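PDB 7NED: urocanate hydratase from Paenibacillus sp. Soil724D2, which catalyses the hydration of thiourocanate in bacterial ergothioneine catabolism, with NAD+ as cofactor and a fold shared with the urocanases. Local coordinates for residues L12-W17 and T61-E66; E67-V72 and I79-T84; F87-V92 and D474-H479. One frame throughout, in Å; residues are numbered along the deposited sequence.

Contact 1: L12-W17 and T61-E66; sequences LRCKGW and TLKELE
C14 and K15, in the loop leading into helix 17-31, lie against the C-terminal end of helix 52-64, where backbone carbonyls of the last turn are reached by partners from the loop. The close part is built round C14: its CA comes 4.0 Å from the CA of K63. SG, turned anti to the carbonyl carbon (chi1 -54°), sits over the last helical turn, 3.7 Å from K63 CA. Beside it a bound water accepts the N-H of K15 and donates to two carbonyls of the other segment, reaching L62 O at 2.7 Å and L65 O at 2.7 Å. The water thus fills the place between loop and helix end with three bonds, and Q19, on helix 17-31, also donates to L65 O.

The outer side is more exposed to solvent but firmly bonded. K15 stretches its extended chain past the helix end, CD lying 3.5 Å from E64 O, and its ammonium grips two acceptors. NZ donates to E64 O at 3.0 Å, a bond tilted from the carbonyl plane, and forms a salt bridge with E66 OE2 at 2.7 Å. The lysine approaches this carboxylate from above its plane, 55° out of it. The looser part is on another flank, where K63 runs its CB and CG past R13 O at 3.8 Å, while the guanidinium of R13 turns to E20 and E27 of helix 17-31. A positive ammonium bonded to a carbonyl at a helix C-terminus, where the helix dipole would place partial negative charge, is likely to be favourable, and the carboxylate of E66 would add to that attraction.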
loop_
_atom_site.group_PDB
_atom_site.type_symbol
_atom_site.label_atom_id
_atom_site.label_comp_id
_atom_site.label_asym_id
_atom_site.label_seq_id
_atom_site.Cartn_x
_atom_site.Cartn_y
_atom_site.Cartn_z
ATOM N N LEU A 12 -30.366 -13.497 12.883
ATOM C CA LEU A 12 -29.234 -13.606 11.960
ATOM C C LEU A 12 -29.688 -13.805 10.517
ATOM O O LEU A 12 -30.539 -14.655 10.236
ATOM C CB LEU A 12 -28.351 -14.770 12.390
ATOM C CG LEU A 12 -27.436 -14.580 13.596
ATOM C CD1 LEU A 12 -26.645 -15.883 13.814
ATOM C CD2 LEU A 12 -26.488 -13.429 13.310
ATOM N N ARG A 13 -29.110 -13.040 9.585
ATOM C CA ARG A 13 -29.251 -13.370 8.180
ATOM C C ARG A 13 -28.031 -14.108 7.642
ATOM O O ARG A 13 -28.111 -14.721 6.575
ATOM C CB ARG A 13 -29.483 -12.098 7.358
ATOM C CG ARG A 13 -30.742 -11.367 7.862
ATOM C CD ARG A 13 -30.767 -9.978 7.315
ATOM N NE ARG A 13 -29.667 -9.232 7.893
ATOM C CZ ARG A 13 -29.312 -8.034 7.468
ATOM N NH1 ARG A 13 -29.977 -7.488 6.464
ATOM N NH2 ARG A 13 -28.309 -7.392 8.048
ATOM N N CYS A 14 -26.937 -14.072 8.377
ATOM C CA CYS A 14 -25.683 -14.693 8.001
ATOM C C CYS A 14 -25.464 -15.913 8.867
ATOM O O CYS A 14 -26.261 -16.222 9.757
ATOM C CB CYS A 14 -24.529 -13.714 8.176
ATOM S SG CYS A 14 -24.784 -12.175 7.306
ATOM N N LYS A 15 -24.345 -16.596 8.610
ATOM C CA LYS A 15 -24.042 -17.815 9.332
ATOM C C LYS A 15 -23.562 -17.565 10.747
ATOM O O LYS A 15 -23.602 -18.495 11.558
ATOM C CB LYS A 15 -22.991 -18.628 8.560
ATOM C CG LYS A 15 -23.599 -19.265 7.312
ATOM C CD LYS A 15 -22.644 -20.087 6.585
ATOM C CE LYS A 15 -23.337 -20.784 5.419
ATOM N NZ LYS A 15 -22.307 -21.303 4.482
ATOM N N GLY A 16 -23.139 -16.342 11.070
ATOM C CA GLY A 16 -22.722 -15.997 12.417
ATOM C C GLY A 16 -22.761 -14.496 12.629
ATOM O O GLY A 16 -23.011 -13.716 11.704
ATOM N N TRP A 17 -22.497 -14.092 13.862
ATOM C CA TRP A 17 -22.619 -12.680 14.220
ATOM C C TRP A 17 -21.431 -11.853 13.747
ATOM O O TRP A 17 -21.561 -10.638 13.561
ATOM C CB TRP A 17 -22.770 -12.518 15.735
ATOM C CG TRP A 17 -24.222 -12.390 16.103
ATOM C CD1 TRP A 17 -25.006 -13.348 16.685
ATOM C CD2 TRP A 17 -25.080 -11.256 15.858
ATOM N NE1 TRP A 17 -26.309 -12.873 16.826
ATOM C CE2 TRP A 17 -26.373 -11.598 16.327
ATOM C CE3 TRP A 17 -24.874 -9.980 15.311
ATOM C CZ2 TRP A 17 -27.466 -10.703 16.258
ATOM C CZ3 TRP A 17 -25.982 -9.088 15.239
ATOM C CH2 TRP A 17 -27.238 -9.466 15.713
ATOM N N THR A 61 -22.592 -12.626 -0.616
ATOM C CA THR A 61 -21.410 -13.315 -0.109
ATOM C C THR A 61 -21.370 -13.330 1.415
ATOM O O THR A 61 -21.045 -14.355 2.020
ATOM C CB THR A 61 -20.147 -12.664 -0.652
ATOM O OG1 THR A 61 -20.172 -12.691 -2.084
ATOM C CG2 THR A 61 -18.908 -13.445 -0.149
ATOM N N LEU A 62 -21.674 -12.193 2.059
ATOM C CA LEU A 62 -21.616 -12.143 3.515
ATOM C C LEU A 62 -22.631 -13.074 4.158
ATOM O O LEU A 62 -22.381 -13.582 5.251
ATOM C CB LEU A 62 -21.863 -10.710 4.036
ATOM C CG LEU A 62 -20.649 -9.781 3.979
ATOM C CD1 LEU A 62 -21.069 -8.347 4.236
ATOM C CD2 LEU A 62 -19.655 -10.243 5.004
ATOM N N LYS A 63 -23.784 -13.246 3.535
ATOM C CA LYS A 63 -24.802 -14.125 4.106
ATOM C C LYS A 63 -24.373 -15.603 4.111
ATOM O O LYS A 63 -24.837 -16.321 4.897
ATOM C CB LYS A 63 -26.145 -13.948 3.441
ATOM C CG LYS A 63 -26.790 -12.613 3.701
ATOM C CD LYS A 63 -28.011 -12.398 2.832
ATOM C CE LYS A 63 -28.652 -11.064 3.007
ATOM N NZ LYS A 63 -29.732 -10.789 2.038
ATOM N N GLU A 64 -23.462 -15.992 3.239
ATOM C CA GLU A 64 -22.989 -17.361 3.170
ATOM C C GLU A 64 -21.543 -17.608 3.640
ATOM O O GLU A 64 -21.115 -18.696 3.718
ATOM C CB GLU A 64 -23.168 -17.909 1.768
ATOM C CG GLU A 64 -24.612 -17.894 1.295
ATOM C CD GLU A 64 -24.719 -18.092 -0.172
ATOM O OE1 GLU A 64 -23.874 -18.787 -0.727
ATOM O OE2 GLU A 64 -25.602 -17.506 -0.806
ATOM N N LEU A 65 -20.825 -16.553 3.951
ATOM C CA LEU A 65 -19.455 -16.665 4.374
ATOM C C LEU A 65 -19.255 -17.385 5.709
ATOM O O LEU A 65 -19.896 -17.097 6.635
ATOM C CB LEU A 65 -18.826 -15.275 4.471
ATOM C CG LEU A 65 -17.320 -15.099 4.593
ATOM C CD1 LEU A 65 -16.643 -15.389 3.273
ATOM C CD2 LEU A 65 -17.051 -13.680 5.020
ATOM N N GLU A 66 -18.339 -18.322 5.728
ATOM C CA GLU A 66 -17.995 -19.027 6.946
ATOM C C GLU A 66 -16.916 -18.270 7.695
ATOM O O GLU A 66 -16.170 -17.475 7.123
ATOM C CB GLU A 66 -17.519 -20.452 6.639
ATOM C CG GLU A 66 -18.489 -21.220 5.771
ATOM C CD GLU A 66 -19.591 -21.874 6.579
ATOM O OE1 GLU A 66 -19.596 -21.747 7.836
ATOM O OE2 GLU A 66 -20.453 -22.534 5.959
HETATM O O HOH W 1 -22.251 -15.760 6.831
#

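Contact 2: E67-V72 and I79-T84; sequences EDETLV and IGIFKT
T70 and F82 form a hydrogen-bonded pair in the antiparallel beta hairpin of strands 69-74 and 77-83, at one margin of the chain's mixed sheet. T70 N donates to F82 O at 2.7 Å, and F82 N returns a bond to T70 O. Nearer the turn V72 N points to G80 O, while T84 N binds D68 O beyond the last strand pair.

K83 can be followed outward from the strand. CB lies on the same face of the sheet as E69 and I81, and CG stands anti to the backbone N (chi1 -179°). The bend at chi2 (67°) then brings CD over the backbone of the facing segment, 3.5 Å from D68 O. CE touches the carboxylate, 3.3 Å from D68 OD2, but NZ stays 4.1 Å from that oxygen, beyond a salt bridge. An alanine in place of D68 would probably leave the K83 ammonium without this nearby opposite charge and its CE without the carboxylate it rests against.

On the same face E69 passes I81 CG2 with its carboxylate, whose OE2 forms a salt bridge with R541 of the second subunit and whose OE1 accepts from E66 N. The hairpin is part of the subunit interface, since I79 and I81 also share backbone hydrogen bonds with that subunit. On the other face the side chain of V72 meets the F82 ring obliquely: V72 CG2 lies 3.6 Å from both F82 CD2 and F82 CE2.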
loop_
_atom_site.group_PDB
_atom_site.type_symbol
_atom_site.label_atom_id
_atom_site.label_comp_id
_atom_site.label_asym_id
_atom_site.label_seq_id
_atom_site.Cartn_x
_atom_site.Cartn_y
_atom_site.Cartn_z
ATOM N N GLU A 67 -16.821 -18.559 8.994
ATOM C CA GLU A 67 -15.855 -17.891 9.855
ATOM C C GLU A 67 -14.410 -18.139 9.432
ATOM O O GLU A 67 -13.531 -17.323 9.751
ATOM C CB GLU A 67 -16.067 -18.351 11.297
ATOM C CG GLU A 67 -15.573 -17.390 12.339
ATOM C CD GLU A 67 -15.769 -17.951 13.741
ATOM O OE1 GLU A 67 -15.644 -17.194 14.726
ATOM O OE2 GLU A 67 -16.093 -19.162 13.847
ATOM N N ASP A 68 -14.134 -19.240 8.744
ATOM C CA ASP A 68 -12.775 -19.555 8.317
ATOM C C ASP A 68 -12.501 -19.146 6.878
ATOM O O ASP A 68 -11.562 -19.654 6.257
ATOM C CB ASP A 68 -12.486 -21.045 8.506
ATOM C CG ASP A 68 -13.370 -21.931 7.673
ATOM O OD1 ASP A 68 -14.312 -21.452 7.004
ATOM O OD2 ASP A 68 -13.114 -23.152 7.705
ATOM N N GLU A 69 -13.258 -18.205 6.349
ATOM C CA GLU A 69 -13.068 -17.724 4.993
ATOM C C GLU A 69 -12.769 -16.237 5.012
ATOM O O GLU A 69 -13.055 -15.520 5.993
ATOM C CB GLU A 69 -14.306 -17.994 4.124
ATOM C CG GLU A 69 -14.541 -19.522 3.968
ATOM C CD GLU A 69 -15.814 -19.864 3.216
ATOM O OE1 GLU A 69 -16.766 -19.031 3.192
ATOM O OE2 GLU A 69 -15.870 -20.989 2.651
ATOM N N THR A 70 -12.176 -15.778 3.917
ATOM C CA THR A 70 -11.941 -14.355 3.728
ATOM C C THR A 70 -12.490 -13.944 2.368
ATOM O O THR A 70 -12.139 -14.528 1.335
ATOM C CB THR A 70 -10.451 -14.016 3.823
ATOM O OG1 THR A 70 -9.959 -14.423 5.106
ATOM C CG2 THR A 70 -10.228 -12.505 3.613
ATOM N N LEU A 71 -13.339 -12.925 2.379
ATOM C CA LEU A 71 -13.798 -12.243 1.178
ATOM C C LEU A 71 -12.819 -11.134 0.814
ATOM O O LEU A 71 -12.478 -10.294 1.650
ATOM C CB LEU A 71 -15.202 -11.656 1.407
ATOM C CG LEU A 71 -15.720 -10.568 0.448
ATOM C CD1 LEU A 71 -15.822 -11.100 -1.008
ATOM C CD2 LEU A 71 -17.065 -10.018 0.913
ATOM N N VAL A 72 -12.393 -11.109 -0.432
ATOM C CA VAL A 72 -11.493 -10.075 -0.928
ATOM C C VAL A 72 -12.303 -9.045 -1.690
ATOM O O VAL A 72 -13.022 -9.392 -2.640
ATOM C CB VAL A 72 -10.410 -10.673 -1.828
ATOM C CG1 VAL A 72 -9.767 -9.574 -2.630
ATOM C CG2 VAL A 72 -9.391 -11.447 -0.961
ATOM N N ILE A 79 -14.310 -9.838 -5.135
ATOM C CA ILE A 79 -13.511 -10.546 -6.127
ATOM C C ILE A 79 -13.558 -12.045 -5.901
ATOM O O ILE A 79 -13.838 -12.810 -6.824
ATOM C CB ILE A 79 -12.043 -10.061 -6.125
ATOM C CG1 ILE A 79 -11.937 -8.557 -6.364
ATOM C CG2 ILE A 79 -11.201 -10.868 -7.233
ATOM C CD1 ILE A 79 -12.567 -8.075 -7.659
ATOM N N GLY A 80 -13.265 -12.484 -4.682
ATOM C CA GLY A 80 -13.263 -13.915 -4.459
ATOM C C GLY A 80 -13.349 -14.256 -2.996
ATOM O O GLY A 80 -13.217 -13.401 -2.111
ATOM N N ILE A 81 -13.604 -15.533 -2.746
ATOM C CA ILE A 81 -13.678 -16.073 -1.395
ATOM C C ILE A 81 -12.524 -17.040 -1.230
ATOM O O ILE A 81 -12.343 -17.924 -2.067
ATOM C CB ILE A 81 -15.012 -16.797 -1.131
ATOM C CG1 ILE A 81 -16.196 -15.884 -1.446
ATOM C CG2 ILE A 81 -15.065 -17.337 0.295
ATOM C CD1 ILE A 81 -17.532 -16.622 -1.605
ATOM N N PHE A 82 -11.774 -16.907 -0.135
ATOM C CA PHE A 82 -10.584 -17.725 0.081
ATOM C C PHE A 82 -10.658 -18.393 1.438
ATOM O O PHE A 82 -11.139 -17.812 2.405
ATOM C CB PHE A 82 -9.292 -16.882 -0.014
ATOM C CG PHE A 82 -9.099 -16.242 -1.345
ATOM C CD1 PHE A 82 -8.434 -16.917 -2.360
ATOM C CD2 PHE A 82 -9.681 -15.017 -1.622
ATOM C CE1 PHE A 82 -8.281 -16.341 -3.636
ATOM C CE2 PHE A 82 -9.536 -14.434 -2.883
ATOM C CZ PHE A 82 -8.827 -15.076 -3.873
ATOM N N LYS A 83 -10.185 -19.628 1.503
ATOM C CA LYS A 83 -10.024 -20.272 2.789
ATOM C C LYS A 83 -8.856 -19.668 3.558
ATOM O O LYS A 83 -7.728 -19.627 3.051
ATOM C CB LYS A 83 -9.802 -21.754 2.572
ATOM C CG LYS A 83 -9.639 -22.553 3.816
ATOM C CD LYS A 83 -10.840 -22.627 4.658
ATOM C CE LYS A 83 -10.454 -23.480 5.852
ATOM N NZ LYS A 83 -10.195 -24.850 5.325
ATOM N N THR A 84 -9.121 -19.240 4.794
ATOM C CA THR A 84 -8.071 -18.805 5.705
ATOM C C THR A 84 -8.237 -19.574 6.998
ATOM O O THR A 84 -8.062 -20.788 7.011
ATOM C CB THR A 84 -8.101 -17.292 5.921
ATOM O OG1 THR A 84 -9.440 -16.866 6.263
ATOM C CG2 THR A 84 -7.693 -16.625 4.622
HETATM O O HOH W 2 -11.589 -15.704 8.405
#

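Contact 3: F87-V92 and D474-H479; sequences FAPLIV and DLVTIH
L90 and I91 both direct their N-H groups to D474 O, where strand 91-95 of the N-terminal domain begins to run parallel to strand 475-480 of the C-terminal domain in one mixed sheet. The bond from L90 N is short, 2.7 Å, but bent, with 136° at the hydrogen. That from I91 N is longer, 3.3 Å, yet straighter, and lies in the carbonyl plane. One carbonyl oxygen therefore holds two successive amides at the strand's start. The next link runs back: V476 N donates to I91 O at 3.1 Å, and the same oxygen receives a CA-H...O contact from L475. In the parallel pair V92-V476, V476 O accepts a further CA-H...O contact, from V92 CA at 3.4 Å.

Side chains pack on both faces of this join. I91 and L475 lie side by side, pointing the same way, and L475 CD1 comes within 4.0 Å of I91 CD1. L475 CG, anti to its backbone N (chi1 -178°), also leans on I91 CB. On the other face P89 and V476 meet obliquely, P89 CG lying 4.0 Å from V476 CG2.

Farther out, several elements fix these positions. D474 and L475 both face T495 of strand 490-498 in a classic beta bulge. Helix 17-31 brings L22 against I91. A465 and C469 of helix 459-469 pack on V476, and S470 of the second subunit packs on P89. D474 leaves its backbone on the side away from 87-92, and two arginines share this buried acid: OD1 forms a salt bridge with R507 and accepts from V497 N, and OD2 forms a salt bridge with NE of R18, on helix 17-31.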
loop_
_atom_site.group_PDB
_atom_site.type_symbol
_atom_site.label_atom_id
_atom_site.label_comp_id
_atom_site.label_asym_id
_atom_site.label_seq_id
_atom_site.Cartn_x
_atom_site.Cartn_y
_atom_site.Cartn_z
ATOM N N PHE A 87 -9.249 -17.150 12.910
ATOM C CA PHE A 87 -8.593 -16.012 13.537
ATOM C C PHE A 87 -7.969 -15.097 12.506
ATOM O O PHE A 87 -7.021 -14.356 12.812
ATOM C CB PHE A 87 -7.563 -16.485 14.555
ATOM C CG PHE A 87 -8.186 -17.203 15.690
ATOM C CD1 PHE A 87 -8.729 -16.492 16.760
ATOM C CD2 PHE A 87 -8.294 -18.592 15.668
ATOM C CE1 PHE A 87 -9.334 -17.158 17.802
ATOM C CE2 PHE A 87 -8.898 -19.267 16.707
ATOM C CZ PHE A 87 -9.420 -18.543 17.789
ATOM N N ALA A 88 -8.480 -15.135 11.303
ATOM C CA ALA A 88 -8.066 -14.242 10.241
ATOM C C ALA A 88 -9.229 -13.342 9.888
ATOM O O ALA A 88 -10.379 -13.702 10.136
ATOM C CB ALA A 88 -7.639 -15.028 8.994
ATOM N N PRO A 89 -8.980 -12.173 9.313
ATOM C CA PRO A 89 -10.089 -11.311 8.878
ATOM C C PRO A 89 -11.121 -12.046 8.031
ATOM O O PRO A 89 -10.810 -12.973 7.282
ATOM C CB PRO A 89 -9.390 -10.220 8.063
ATOM C CG PRO A 89 -8.042 -10.068 8.762
ATOM C CD PRO A 89 -7.665 -11.515 9.152
ATOM N N LEU A 90 -12.382 -11.623 8.184
ATOM C CA LEU A 90 -13.434 -12.092 7.289
ATOM C C LEU A 90 -13.386 -11.354 5.966
ATOM O O LEU A 90 -13.787 -11.903 4.924
ATOM C CB LEU A 90 -14.808 -11.889 7.923
ATOM C CG LEU A 90 -15.140 -12.889 9.021
ATOM C CD1 LEU A 90 -16.392 -12.345 9.737
ATOM C CD2 LEU A 90 -15.427 -14.231 8.413
ATOM N N ILE A 91 -12.912 -10.112 5.990
ATOM C CA ILE A 91 -12.776 -9.306 4.788
ATOM C C ILE A 91 -11.418 -8.620 4.823
ATOM O O ILE A 91 -11.061 -8.010 5.839
ATOM C CB ILE A 91 -13.897 -8.254 4.685
ATOM C CG1 ILE A 91 -15.234 -8.951 4.439
ATOM C CG2 ILE A 91 -13.616 -7.303 3.525
ATOM C CD1 ILE A 91 -16.415 -7.966 4.513
ATOM N N VAL A 92 -10.671 -8.691 3.716
ATOM C CA VAL A 92 -9.594 -7.742 3.484
ATOM C C VAL A 92 -9.974 -6.974 2.235
ATOM O O VAL A 92 -10.455 -7.562 1.261
ATOM C CB VAL A 92 -8.198 -8.400 3.329
ATOM C CG1 VAL A 92 -7.850 -9.185 4.606
ATOM C CG2 VAL A 92 -8.155 -9.295 2.096
ATOM N N ASP A 474 -11.433 -8.466 12.252
ATOM C CA ASP A 474 -12.521 -9.002 11.433
ATOM C C ASP A 474 -12.527 -8.399 10.052
ATOM O O ASP A 474 -12.856 -9.078 9.076
ATOM C CB ASP A 474 -13.886 -8.723 12.115
ATOM C CG ASP A 474 -14.088 -9.604 13.346
ATOM O OD1 ASP A 474 -13.874 -9.090 14.467
ATOM O OD2 ASP A 474 -14.360 -10.822 13.189
ATOM N N LEU A 475 -12.159 -7.131 9.938
ATOM C CA LEU A 475 -12.061 -6.486 8.635
ATOM C C LEU A 475 -10.861 -5.555 8.631
ATOM O O LEU A 475 -10.678 -4.773 9.568
ATOM C CB LEU A 475 -13.346 -5.692 8.312
ATOM C CG LEU A 475 -13.448 -4.969 6.957
ATOM C CD1 LEU A 475 -14.912 -4.832 6.483
ATOM C CD2 LEU A 475 -12.787 -3.600 6.978
ATOM N N VAL A 476 -10.059 -5.609 7.569
ATOM C CA VAL A 476 -8.908 -4.729 7.426
ATOM C C VAL A 476 -8.953 -4.106 6.037
ATOM O O VAL A 476 -9.308 -4.771 5.057
ATOM C CB VAL A 476 -7.584 -5.506 7.648
ATOM C CG1 VAL A 476 -6.376 -4.594 7.477
ATOM C CG2 VAL A 476 -7.597 -6.139 9.008
ATOM N N THR A 477 -8.590 -2.843 5.950
ATOM C CA THR A 477 -8.656 -2.127 4.683
ATOM C C THR A 477 -7.439 -1.225 4.523
ATOM O O THR A 477 -6.912 -0.701 5.503
ATOM C CB THR A 477 -9.951 -1.299 4.583
ATOM O OG1 THR A 477 -10.068 -0.764 3.261
ATOM C CG2 THR A 477 -9.979 -0.126 5.607
ATOM N N ILE A 478 -7.009 -1.048 3.274
ATOM C CA ILE A 478 -6.051 -0.020 2.884
ATOM C C ILE A 478 -6.695 0.847 1.809
ATOM O O ILE A 478 -7.128 0.342 0.767
ATOM C CB ILE A 478 -4.744 -0.622 2.355
ATOM C CG1 ILE A 478 -4.101 -1.478 3.436
ATOM C CG2 ILE A 478 -3.821 0.510 1.934
ATOM C CD1 ILE A 478 -2.909 -2.351 2.907
ATOM N N HIS A 479 -6.742 2.158 2.052
ATOM C CA HIS A 479 -7.319 3.104 1.097
ATOM C C HIS A 479 -6.257 4.081 0.635
ATOM O O HIS A 479 -5.333 4.386 1.391
ATOM C CB HIS A 479 -8.445 3.940 1.739
ATOM C CG HIS A 479 -9.667 3.146 2.086
ATOM N ND1 HIS A 479 -10.832 3.740 2.513
ATOM C CD2 HIS A 479 -9.900 1.812 2.077
ATOM C CE1 HIS A 479 -11.737 2.798 2.743
ATOM N NE2 HIS A 479 -11.201 1.622 2.475
#

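From the N terminus, contact 1 closes first, bringing the chain back after helices 17-31 and 52-64 so that the end of the second meets the loop before the first. Contact 2 opens at the next residue, as a short hairpin, and contact 3 comes last, spanning some 380 residues to join the N-terminal and C-terminal domains. The three stand in series, neither nested nor crossed. They still touch: T61 and L65 of contact 1 pack on I81 of contact 2, and L62 meets I91 of contact 3. Contacts 2 and 3 share one sheet, strand 69-74 lying beside strand 91-95, with L71 N bonded to L90 O.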